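Local coordinates for DUF4973 domain-containing protein (Bacteroides thetaiotaomicron, PDB 4QNI) that is of unknown function but probably serves as an auxiliary nutrient-binding protein, built from two domains, in this gut bacterium, at residues 85-91 and 225-231; 131-135 and 230-234; 203-209 and 221-225. All coordinates share one frame; numbering follows the deposited sequence.

Interaction 1. Residues 85-91 and 225-231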
loop_
_atom_site.group_PDB
_atom_site.type_symbol
_atom_site.label_atom_id
_atom_site.label_comp_id
_atom_site.label_asym_id
_atom_site.label_seq_id
_atom_site.Cartn_x
_atom_site.Cartn_y
_atom_site.Cartn_z
ATOM N N TYR A 85 -10.527 -18.549 10.699
ATOM C CA TYR A 85 -10.232 -19.976 10.791
ATOM C C TYR A 85 -11.336 -20.910 10.272
ATOM O O TYR A 85 -11.115 -22.123 10.233
ATOM C CB TYR A 85 -9.912 -20.323 12.256
ATOM C CG TYR A 85 -8.751 -19.525 12.818
ATOM C CD1 TYR A 85 -7.450 -19.736 12.365
ATOM C CD2 TYR A 85 -8.953 -18.552 13.791
ATOM C CE1 TYR A 85 -6.381 -18.997 12.867
ATOM C CE2 TYR A 85 -7.889 -17.813 14.304
ATOM C CZ TYR A 85 -6.603 -18.046 13.844
ATOM O OH TYR A 85 -5.544 -17.331 14.345
ATOM N N ALA A 86 -12.509 -20.366 9.904
ATOM C CA ALA A 86 -13.664 -21.130 9.423
ATOM C C ALA A 86 -13.989 -22.328 10.360
ATOM O O ALA A 86 -14.225 -22.110 11.544
ATOM C CB ALA A 86 -13.442 -21.593 7.983
ATOM N N THR A 87 -13.954 -23.564 9.838
ATOM C CA THR A 87 -14.289 -24.822 10.518
ATOM C C THR A 87 -13.260 -25.231 11.605
ATOM O O THR A 87 -13.621 -25.971 12.531
ATOM C CB THR A 87 -14.403 -25.959 9.466
ATOM O OG1 THR A 87 -14.978 -25.462 8.252
ATOM C CG2 THR A 87 -15.224 -27.138 9.965
ATOM N N ARG A 88 -11.994 -24.784 11.482
ATOM C CA ARG A 88 -10.926 -25.144 12.409
ATOM C C ARG A 88 -11.077 -24.424 13.755
ATOM O O ARG A 88 -10.275 -23.557 14.084
ATOM C CB ARG A 88 -9.556 -24.866 11.777
ATOM C CG ARG A 88 -9.169 -25.882 10.709
ATOM C CD ARG A 88 -7.716 -25.709 10.314
ATOM N NE ARG A 88 -7.523 -24.474 9.550
ATOM C CZ ARG A 88 -6.344 -23.948 9.247
ATOM N NH1 ARG A 88 -5.220 -24.534 9.650
ATOM N NH2 ARG A 88 -6.274 -22.826 8.542
ATOM N N THR A 89 -12.078 -24.840 14.554
ATOM C CA THR A 89 -12.437 -24.264 15.868
ATOM C C THR A 89 -11.328 -24.443 16.932
ATOM O O THR A 89 -11.295 -23.710 17.936
ATOM C CB THR A 89 -13.743 -24.882 16.364
ATOM O OG1 THR A 89 -13.578 -26.304 16.449
ATOM C CG2 THR A 89 -14.949 -24.517 15.473
ATOM N N GLU A 90 -10.418 -25.408 16.694
ATOM C CA GLU A 90 -9.289 -25.695 17.571
ATOM C C GLU A 90 -8.279 -24.516 17.567
ATOM O O GLU A 90 -7.473 -24.392 18.485
ATOM C CB GLU A 90 -8.598 -27.008 17.152
ATOM C CG GLU A 90 -9.522 -28.216 17.047
ATOM C CD GLU A 90 -9.931 -28.686 15.654
ATOM O OE1 GLU A 90 -10.052 -27.852 14.722
ATOM O OE2 GLU A 90 -10.175 -29.907 15.510
ATOM N N LEU A 91 -8.361 -23.640 16.548
ATOM C CA LEU A 91 -7.488 -22.483 16.369
ATOM C C LEU A 91 -8.149 -21.175 16.764
ATOM O O LEU A 91 -7.497 -20.134 16.688
ATOM C CB LEU A 91 -7.061 -22.399 14.887
ATOM C CG LEU A 91 -6.298 -23.596 14.315
ATOM C CD1 LEU A 91 -5.878 -23.322 12.898
ATOM C CD2 LEU A 91 -5.081 -23.926 15.151
ATOM N N GLU A 225 1.249 -22.292 17.688
ATOM C CA GLU A 225 -0.113 -21.812 17.906
ATOM C C GLU A 225 -1.103 -22.152 16.791
ATOM O O GLU A 225 -2.312 -22.133 17.037
ATOM C CB GLU A 225 -0.062 -20.294 18.007
ATOM C CG GLU A 225 -0.780 -19.741 19.192
ATOM C CD GLU A 225 -0.526 -18.258 19.323
ATOM O OE1 GLU A 225 -0.988 -17.497 18.445
ATOM O OE2 GLU A 225 0.108 -17.851 20.322
ATOM N N ASP A 226 -0.622 -22.351 15.549
ATOM C CA ASP A 226 -1.540 -22.605 14.447
ATOM C C ASP A 226 -1.741 -24.121 14.185
ATOM O O ASP A 226 -2.451 -24.482 13.255
ATOM C CB ASP A 226 -1.146 -21.810 13.189
ATOM C CG ASP A 226 -1.366 -20.302 13.327
ATOM O OD1 ASP A 226 -2.219 -19.889 14.161
ATOM O OD2 ASP A 226 -0.700 -19.540 12.605
ATOM N N TYR A 227 -1.244 -24.982 15.096
ATOM C CA TYR A 227 -1.474 -26.435 15.088
ATOM C C TYR A 227 -2.771 -26.705 15.826
ATOM O O TYR A 227 -2.922 -26.289 16.981
ATOM C CB TYR A 227 -0.303 -27.196 15.763
ATOM C CG TYR A 227 0.912 -27.400 14.883
ATOM C CD1 TYR A 227 1.575 -26.316 14.310
ATOM C CD2 TYR A 227 1.407 -28.682 14.626
ATOM C CE1 TYR A 227 2.672 -26.501 13.471
ATOM C CE2 TYR A 227 2.536 -28.876 13.824
ATOM C CZ TYR A 227 3.159 -27.782 13.242
ATOM O OH TYR A 227 4.261 -27.945 12.445
ATOM N N THR A 228 -3.708 -27.431 15.192
ATOM C CA THR A 228 -4.988 -27.746 15.832
ATOM C C THR A 228 -4.765 -28.702 17.013
ATOM O O THR A 228 -5.568 -28.707 17.939
ATOM C CB THR A 228 -6.003 -28.320 14.821
ATOM O OG1 THR A 228 -5.540 -29.583 14.359
ATOM C CG2 THR A 228 -6.285 -27.388 13.642
ATOM N N ASP A 229 -3.671 -29.488 16.986
ATOM C CA ASP A 229 -3.299 -30.470 18.042
ATOM C C ASP A 229 -2.249 -29.936 19.077
ATOM O O ASP A 229 -1.769 -30.737 19.887
ATOM C CB ASP A 229 -2.792 -31.802 17.412
ATOM C CG ASP A 229 -1.711 -31.699 16.343
ATOM O OD1 ASP A 229 -1.405 -30.563 15.915
ATOM O OD2 ASP A 229 -1.187 -32.770 15.913
ATOM N N ARG A 230 -1.954 -28.599 19.080
ATOM C CA ARG A 230 -1.062 -27.852 20.010
ATOM C C ARG A 230 -0.937 -28.458 21.404
ATOM O O ARG A 230 0.168 -28.683 21.909
ATOM C CB ARG A 230 -1.660 -26.439 20.308
ATOM C CG ARG A 230 -1.585 -25.408 19.255
ATOM C CD ARG A 230 -1.914 -24.018 19.754
ATOM N NE ARG A 230 -3.191 -23.835 20.442
ATOM C CZ ARG A 230 -4.364 -23.660 19.837
ATOM N NH1 ARG A 230 -4.461 -23.752 18.518
ATOM N NH2 ARG A 230 -5.458 -23.461 20.551
ATOM N N ARG A 231 -2.120 -28.576 22.068
ATOM C CA ARG A 231 -2.331 -28.925 23.479
ATOM C C ARG A 231 -1.679 -30.262 23.870
ATOM O O ARG A 231 -1.336 -30.455 25.040
ATOM C CB ARG A 231 -3.839 -28.906 23.807
ATOM C CG ARG A 231 -4.493 -27.519 23.606
ATOM C CD ARG A 231 -6.012 -27.614 23.596
ATOM N NE ARG A 231 -6.706 -26.331 23.439
ATOM C CZ ARG A 231 -7.025 -25.767 22.269
ATOM N NH1 ARG A 231 -6.631 -26.319 21.125
ATOM N NH2 ARG A 231 -7.702 -24.618 22.238
HETATM O O HOH W 1 -10.445 -23.637 20.577
#
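The guanidinium of Arg230 has CD2 of Leu91 at its edge, in plane, and that of Arg231 has the carbonyl O of Glu90 in the same kind of place, while the guanidinium of Arg88 carries CD1 of Leu91 over one face, offset toward the rim. Leu91 O lies over one face of the Tyr85 ring, likewise toward the rim. The contact joins two loops from different parts of the two-domain chain: the turn and 3-10 segment that follow helix 74-85, and the loop leading to strand 234-240, itself folded as a type I beta turn from Tyr227 to Arg230. Glu90 O collects the guanidinium N-H groups. Arg230 NH2 donates to it at 3.0 Å, lying almost in line with the carbonyl bond (168°), Arg230 NH1 adds a weak bond, and Arg231 NH1 a longer, weak one. Both arginines also hold segment 131-135, at Ser133 O and Glu134. Leu91 CD2 packs against the Asp226 carbonyl, 3.3 Å from O, while Leu91 CG lies 3.9 Å from Thr228 CG2. Glu90 bends at chi2 (104°), which brings its carboxylate near Thr228, Glu90 OE1 3.9 Å from Thr228 CG2. Thr228 also packs on Gln323 of the second subunit. A water accepts weakly from Arg231 NH2 and donates to Thr89 O at 2.8 Å.

Interaction 2. Residues 131-135 and 230-234. With EDO (1,2-ethanediol), chain G.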
loop_
_atom_site.group_PDB
_atom_site.type_symbol
_atom_site.label_atom_id
_atom_site.label_comp_id
_atom_site.label_asym_id
_atom_site.label_seq_id
_atom_site.Cartn_x
_atom_site.Cartn_y
_atom_site.Cartn_z
ATOM N N ASP A 131 -4.447 -21.400 31.107
ATOM C CA ASP A 131 -3.855 -22.268 30.111
ATOM C C ASP A 131 -3.729 -21.414 28.863
ATOM O O ASP A 131 -4.731 -21.105 28.212
ATOM C CB ASP A 131 -4.717 -23.531 29.876
ATOM C CG ASP A 131 -4.039 -24.577 28.989
ATOM O OD1 ASP A 131 -3.113 -24.210 28.225
ATOM O OD2 ASP A 131 -4.399 -25.763 29.088
HETATM N N MSE A 132 -2.511 -20.970 28.568
HETATM C CA MSE A 132 -2.246 -20.077 27.443
HETATM C C MSE A 132 -2.342 -20.792 26.075
HETATM O O MSE A 132 -2.251 -20.124 25.033
HETATM C CB MSE A 132 -0.908 -19.348 27.627
HETATM C CG MSE A 132 -0.960 -18.288 28.744
HETATM SE SE MSE A 132 -2.192 -16.814 28.305
HETATM C CE MSE A 132 -1.185 -15.995 26.889
ATOM N N SER A 133 -2.635 -22.117 26.091
ATOM C CA SER A 133 -2.901 -22.963 24.912
ATOM C C SER A 133 -4.139 -22.463 24.206
ATOM O O SER A 133 -4.268 -22.587 22.991
ATOM C CB SER A 133 -3.121 -24.408 25.333
ATOM O OG SER A 133 -1.916 -25.092 25.079
ATOM N N GLU A 134 -5.069 -21.928 24.999
ATOM C CA GLU A 134 -6.267 -21.248 24.533
ATOM C C GLU A 134 -5.783 -19.894 24.139
ATOM O O GLU A 134 -5.018 -19.278 24.890
ATOM C CB GLU A 134 -7.330 -21.164 25.657
ATOM C CG GLU A 134 -7.609 -22.453 26.410
ATOM C CD GLU A 134 -8.168 -23.602 25.598
ATOM O OE1 GLU A 134 -8.955 -23.355 24.655
ATOM O OE2 GLU A 134 -7.794 -24.759 25.896
ATOM N N LYS A 135 -6.135 -19.427 22.964
ATOM C CA LYS A 135 -5.629 -18.121 22.520
ATOM C C LYS A 135 -6.578 -17.068 23.113
ATOM O O LYS A 135 -7.457 -16.553 22.420
ATOM C CB LYS A 135 -5.547 -18.112 20.976
ATOM C CG LYS A 135 -4.565 -19.169 20.401
ATOM C CD LYS A 135 -4.870 -19.593 18.943
ATOM C CE LYS A 135 -4.884 -18.457 17.942
ATOM N NZ LYS A 135 -4.910 -18.979 16.548
ATOM N N ARG A 230 -1.954 -28.599 19.080
ATOM C CA ARG A 230 -1.062 -27.852 20.010
ATOM C C ARG A 230 -0.937 -28.458 21.404
ATOM O O ARG A 230 0.168 -28.683 21.909
ATOM C CB ARG A 230 -1.660 -26.439 20.308
ATOM C CG ARG A 230 -1.585 -25.408 19.255
ATOM C CD ARG A 230 -1.914 -24.018 19.754
ATOM N NE ARG A 230 -3.191 -23.835 20.442
ATOM C CZ ARG A 230 -4.364 -23.660 19.837
ATOM N NH1 ARG A 230 -4.461 -23.752 18.518
ATOM N NH2 ARG A 230 -5.458 -23.461 20.551
ATOM N N ARG A 231 -2.120 -28.576 22.068
ATOM C CA ARG A 231 -2.331 -28.925 23.479
ATOM C C ARG A 231 -1.679 -30.262 23.870
ATOM O O ARG A 231 -1.336 -30.455 25.040
ATOM C CB ARG A 231 -3.839 -28.906 23.807
ATOM C CG ARG A 231 -4.493 -27.519 23.606
ATOM C CD ARG A 231 -6.012 -27.614 23.596
ATOM N NE ARG A 231 -6.706 -26.331 23.439
ATOM C CZ ARG A 231 -7.025 -25.767 22.269
ATOM N NH1 ARG A 231 -6.631 -26.319 21.125
ATOM N NH2 ARG A 231 -7.702 -24.618 22.238
ATOM N N LYS A 232 -1.466 -31.150 22.892
ATOM C CA LYS A 232 -0.798 -32.433 23.102
ATOM C C LYS A 232 0.736 -32.244 23.222
ATOM O O LYS A 232 1.425 -33.166 23.654
ATOM C CB LYS A 232 -1.111 -33.384 21.914
ATOM C CG LYS A 232 -2.129 -34.490 22.189
ATOM C CD LYS A 232 -2.301 -35.471 20.991
ATOM C CE LYS A 232 -1.288 -36.613 20.945
ATOM N NZ LYS A 232 -1.696 -37.708 20.012
ATOM N N TYR A 233 1.265 -31.058 22.839
ATOM C CA TYR A 233 2.712 -30.822 22.771
ATOM C C TYR A 233 3.257 -29.636 23.626
ATOM O O TYR A 233 4.151 -28.919 23.158
ATOM C CB TYR A 233 3.086 -30.628 21.291
ATOM C CG TYR A 233 2.652 -31.804 20.442
ATOM C CD1 TYR A 233 3.379 -32.995 20.443
ATOM C CD2 TYR A 233 1.487 -31.749 19.679
ATOM C CE1 TYR A 233 2.970 -34.090 19.692
ATOM C CE2 TYR A 233 1.067 -32.844 18.923
ATOM C CZ TYR A 233 1.808 -34.013 18.939
ATOM O OH TYR A 233 1.402 -35.105 18.211
ATOM N N LYS A 234 2.813 -29.496 24.899
ATOM C CA LYS A 234 3.333 -28.419 25.764
ATOM C C LYS A 234 4.580 -28.854 26.552
ATOM O O LYS A 234 4.541 -29.829 27.316
ATOM C CB LYS A 234 2.264 -27.893 26.732
ATOM C CG LYS A 234 1.078 -27.261 26.007
ATOM C CD LYS A 234 -0.142 -27.186 26.901
ATOM C CE LYS A 234 -0.135 -25.977 27.801
ATOM N NZ LYS A 234 -1.201 -26.097 28.811
HETATM C C1 EDO G . -0.308 -24.942 31.865
HETATM O O1 EDO G . -0.449 -24.050 30.766
HETATM C C2 EDO G . -1.151 -24.461 33.067
HETATM O O2 EDO G . -2.511 -24.839 32.884
#
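Arg231 reaches across to the Asp131-Glu134 turn with its chain extended from CG to NE. Beyond CB, CG packs 3.8 Å from Ser133 CB. CD passes near Glu134 OE2, after which the polar end takes over: NE donates to Glu134 OE2 at 3.1 Å and NH2 to Glu134 OE1 at 3.0 Å, both bonds nearly straight. This is a side-on, two-nitrogen salt bridge. Both oxygens lie in or close to the guanidinium plane, yet the nitrogens meet them from above the carboxylate plane, because the two flat groups are turned 47° from each other. Ser133 O lies over one face of the same guanidinium, offset toward the rim. Glu134 gets there by bending at chi2 (-62°), which folds its carboxylate back although its CB points away from the arginine loop. An alanine in place of Arg231 would remove both donors, and is likely to leave the Glu134 carboxylate without its paired charge and free to turn.

Beside this pair, Arg230 NH2 donates to Ser133 O at 2.9 Å and NE adds a weak bond, so one carbonyl is held by two nitrogens of one guanidinium, with Lys135 CD over a face of that group. Lys234 CD lies 3.3 Å from Ser133 OG on the way to a salt bridge with Asp131 in which the oxygen's position is less certain; Lys234 NZ also donates to 1,2-ethanediol. Asp131 to Glu134 form a type I beta turn. Three basic side chains from the end of the loop and the start of strand 234-240 thus meet two acidic side chains and a carbonyl of the turn before strand 135-142, consistent with a largely electrostatic seam between the two domains.

Interaction 3. Residues 203-209 and 221-225. With EDO (1,2-ethanediol), chain D.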
loop_
_atom_site.group_PDB
_atom_site.type_symbol
_atom_site.label_atom_id
_atom_site.label_comp_id
_atom_site.label_asym_id
_atom_site.label_seq_id
_atom_site.Cartn_x
_atom_site.Cartn_y
_atom_site.Cartn_z
ATOM N N LYS A 203 12.720 -22.996 13.408
ATOM C CA LYS A 203 11.650 -22.100 13.819
ATOM C C LYS A 203 12.343 -20.820 14.224
ATOM O O LYS A 203 13.023 -20.824 15.249
ATOM C CB LYS A 203 10.868 -22.703 15.008
ATOM C CG LYS A 203 9.660 -23.536 14.635
ATOM C CD LYS A 203 8.551 -23.379 15.674
ATOM C CE LYS A 203 7.592 -22.256 15.342
ATOM N NZ LYS A 203 6.782 -22.559 14.124
ATOM N N SER A 204 12.241 -19.753 13.430
ATOM C CA SER A 204 12.928 -18.493 13.756
ATOM C C SER A 204 12.386 -17.836 15.045
ATOM O O SER A 204 13.124 -17.125 15.723
ATOM C CB SER A 204 12.832 -17.504 12.594
ATOM O OG SER A 204 11.503 -17.029 12.435
ATOM N N SER A 205 11.103 -18.048 15.349
ATOM C CA SER A 205 10.436 -17.480 16.514
ATOM C C SER A 205 9.727 -18.570 17.330
ATOM O O SER A 205 8.982 -19.373 16.777
ATOM C CB SER A 205 9.450 -16.400 16.083
ATOM O OG SER A 205 8.758 -15.891 17.208
ATOM N N ILE A 206 9.999 -18.617 18.648
ATOM C CA ILE A 206 9.409 -19.597 19.554
ATOM C C ILE A 206 8.763 -18.824 20.675
ATOM O O ILE A 206 9.454 -18.138 21.430
ATOM C CB ILE A 206 10.465 -20.635 20.061
ATOM C CG1 ILE A 206 11.051 -21.457 18.885
ATOM C CG2 ILE A 206 9.849 -21.554 21.145
ATOM C CD1 ILE A 206 12.320 -22.130 19.204
ATOM N N ARG A 207 7.448 -18.938 20.792
ATOM C CA ARG A 207 6.714 -18.218 21.817
ATOM C C ARG A 207 6.766 -18.974 23.142
ATOM O O ARG A 207 6.397 -20.156 23.200
ATOM C CB ARG A 207 5.250 -17.989 21.355
ATOM C CG ARG A 207 4.451 -17.127 22.333
ATOM C CD ARG A 207 3.232 -16.554 21.671
ATOM N NE ARG A 207 3.633 -15.519 20.731
ATOM C CZ ARG A 207 2.874 -15.067 19.748
ATOM N NH1 ARG A 207 1.669 -15.583 19.539
ATOM N NH2 ARG A 207 3.319 -14.106 18.952
ATOM N N GLY A 208 7.186 -18.254 24.185
ATOM C CA GLY A 208 7.271 -18.730 25.560
ATOM C C GLY A 208 6.087 -18.140 26.289
ATOM O O GLY A 208 6.018 -16.923 26.447
ATOM N N TYR A 209 5.115 -18.980 26.670
ATOM C CA TYR A 209 3.883 -18.548 27.337
ATOM C C TYR A 209 3.985 -18.651 28.822
ATOM O O TYR A 209 4.496 -19.646 29.322
ATOM C CB TYR A 209 2.710 -19.432 26.890
ATOM C CG TYR A 209 2.490 -19.472 25.406
ATOM C CD1 TYR A 209 3.178 -20.377 24.602
ATOM C CD2 TYR A 209 1.563 -18.630 24.800
ATOM C CE1 TYR A 209 2.956 -20.433 23.226
ATOM C CE2 TYR A 209 1.291 -18.721 23.441
ATOM C CZ TYR A 209 1.989 -19.623 22.660
ATOM O OH TYR A 209 1.761 -19.644 21.312
ATOM N N GLY A 221 9.152 -28.606 19.834
ATOM C CA GLY A 221 9.826 -28.339 18.573
ATOM C C GLY A 221 9.167 -27.380 17.597
ATOM O O GLY A 221 9.066 -26.177 17.853
ATOM N N ILE A 222 8.735 -27.922 16.449
ATOM C CA ILE A 222 8.149 -27.168 15.329
ATOM C C ILE A 222 6.672 -26.869 15.521
ATOM O O ILE A 222 6.115 -26.079 14.753
ATOM C CB ILE A 222 8.395 -27.884 13.987
ATOM C CG1 ILE A 222 7.833 -29.315 14.012
ATOM C CG2 ILE A 222 9.883 -27.859 13.661
ATOM C CD1 ILE A 222 7.700 -29.866 12.753
ATOM N N VAL A 223 6.033 -27.490 16.535
ATOM C CA VAL A 223 4.621 -27.230 16.843
ATOM C C VAL A 223 4.504 -25.770 17.281
ATOM O O VAL A 223 5.407 -25.243 17.934
ATOM C CB VAL A 223 4.070 -28.202 17.925
ATOM C CG1 VAL A 223 2.592 -27.929 18.239
ATOM C CG2 VAL A 223 4.273 -29.656 17.521
ATOM N N ASP A 224 3.431 -25.108 16.876
ATOM C CA ASP A 224 3.167 -23.723 17.255
ATOM C C ASP A 224 1.659 -23.536 17.408
ATOM O O ASP A 224 0.900 -24.510 17.309
ATOM C CB ASP A 224 3.804 -22.696 16.274
ATOM C CG ASP A 224 3.271 -22.683 14.839
ATOM O OD1 ASP A 224 2.073 -23.003 14.636
ATOM O OD2 ASP A 224 4.039 -22.299 13.926
ATOM N N GLU A 225 1.249 -22.292 17.688
ATOM C CA GLU A 225 -0.113 -21.812 17.906
ATOM C C GLU A 225 -1.103 -22.152 16.791
ATOM O O GLU A 225 -2.312 -22.133 17.037
ATOM C CB GLU A 225 -0.062 -20.294 18.007
ATOM C CG GLU A 225 -0.780 -19.741 19.192
ATOM C CD GLU A 225 -0.526 -18.258 19.323
ATOM O OE1 GLU A 225 -0.988 -17.497 18.445
ATOM O OE2 GLU A 225 0.108 -17.851 20.322
HETATM C C1 EDO D . 3.441 -17.863 17.493
HETATM O O1 EDO D . 3.601 -19.211 17.972
HETATM C C2 EDO D . 4.685 -17.333 16.695
HETATM O O2 EDO D . 5.794 -16.981 17.534
#
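Segments 203-209 and 221-225 run with end-to-end directions 61° apart, coming nearest in backbone at Lys203 and Ile222, 6.3 Å between CA atoms. The first carries most of an inner strand, 205-210, of the large antiparallel sheet; the second lies in the loop after strand 215-219, and side chains bridge the two. Glu225 OE2 takes two donors from the same face of its carboxylate plane: Tyr209 OH on the anti side at 2.6 Å, and Arg207 NH1 on the syn side at 2.9 Å in a salt bridge. The Tyr209 ring meets this oxygen at its edge, in plane, while Arg207 CG covers one ring face. Arg164 gives OE2 a further salt bridge, and these two arginines would probably stabilise its negative charge; Arg207 NE is in turn held by Asp174. 1,2-Ethanediol, probably from the crystallisation liquor, lays C1 over one face of the Arg207 guanidinium and bonds to Ser205 OG through O2. Lys203, bent at chi2, chi3 and chi4, curls over Gly221 and Ile222, its CD 3.6 Å from Gly221 O. Its tip makes a salt bridge to Asp224, NZ 2.8 Å from OD2 on the anti side.

The loop between strands 215-219 and 234-240 supplies one side of all three contacts. Interactions 1 and 2 share Arg230 and Arg231, their centres lie about 10 Å apart, and Lys135 ties them further, its NZ 2.8 Å from both Tyr85 OH and Leu91 O in probable hydrogen bonds. Interaction 3 shares Glu225 with interaction 1, the centres about 15 Å apart; its centre is about 11 Å from that of interaction 2, which it meets where Met132 CB packs 3.7 Å from Tyr209 CB. Interactions 1 and 2 join the loop to the N-terminal part of the chain, whereas interaction 3 stays within the C-terminal family region. The 1,2-ethanediols beside interactions 2 and 3 probably came from crystallisation.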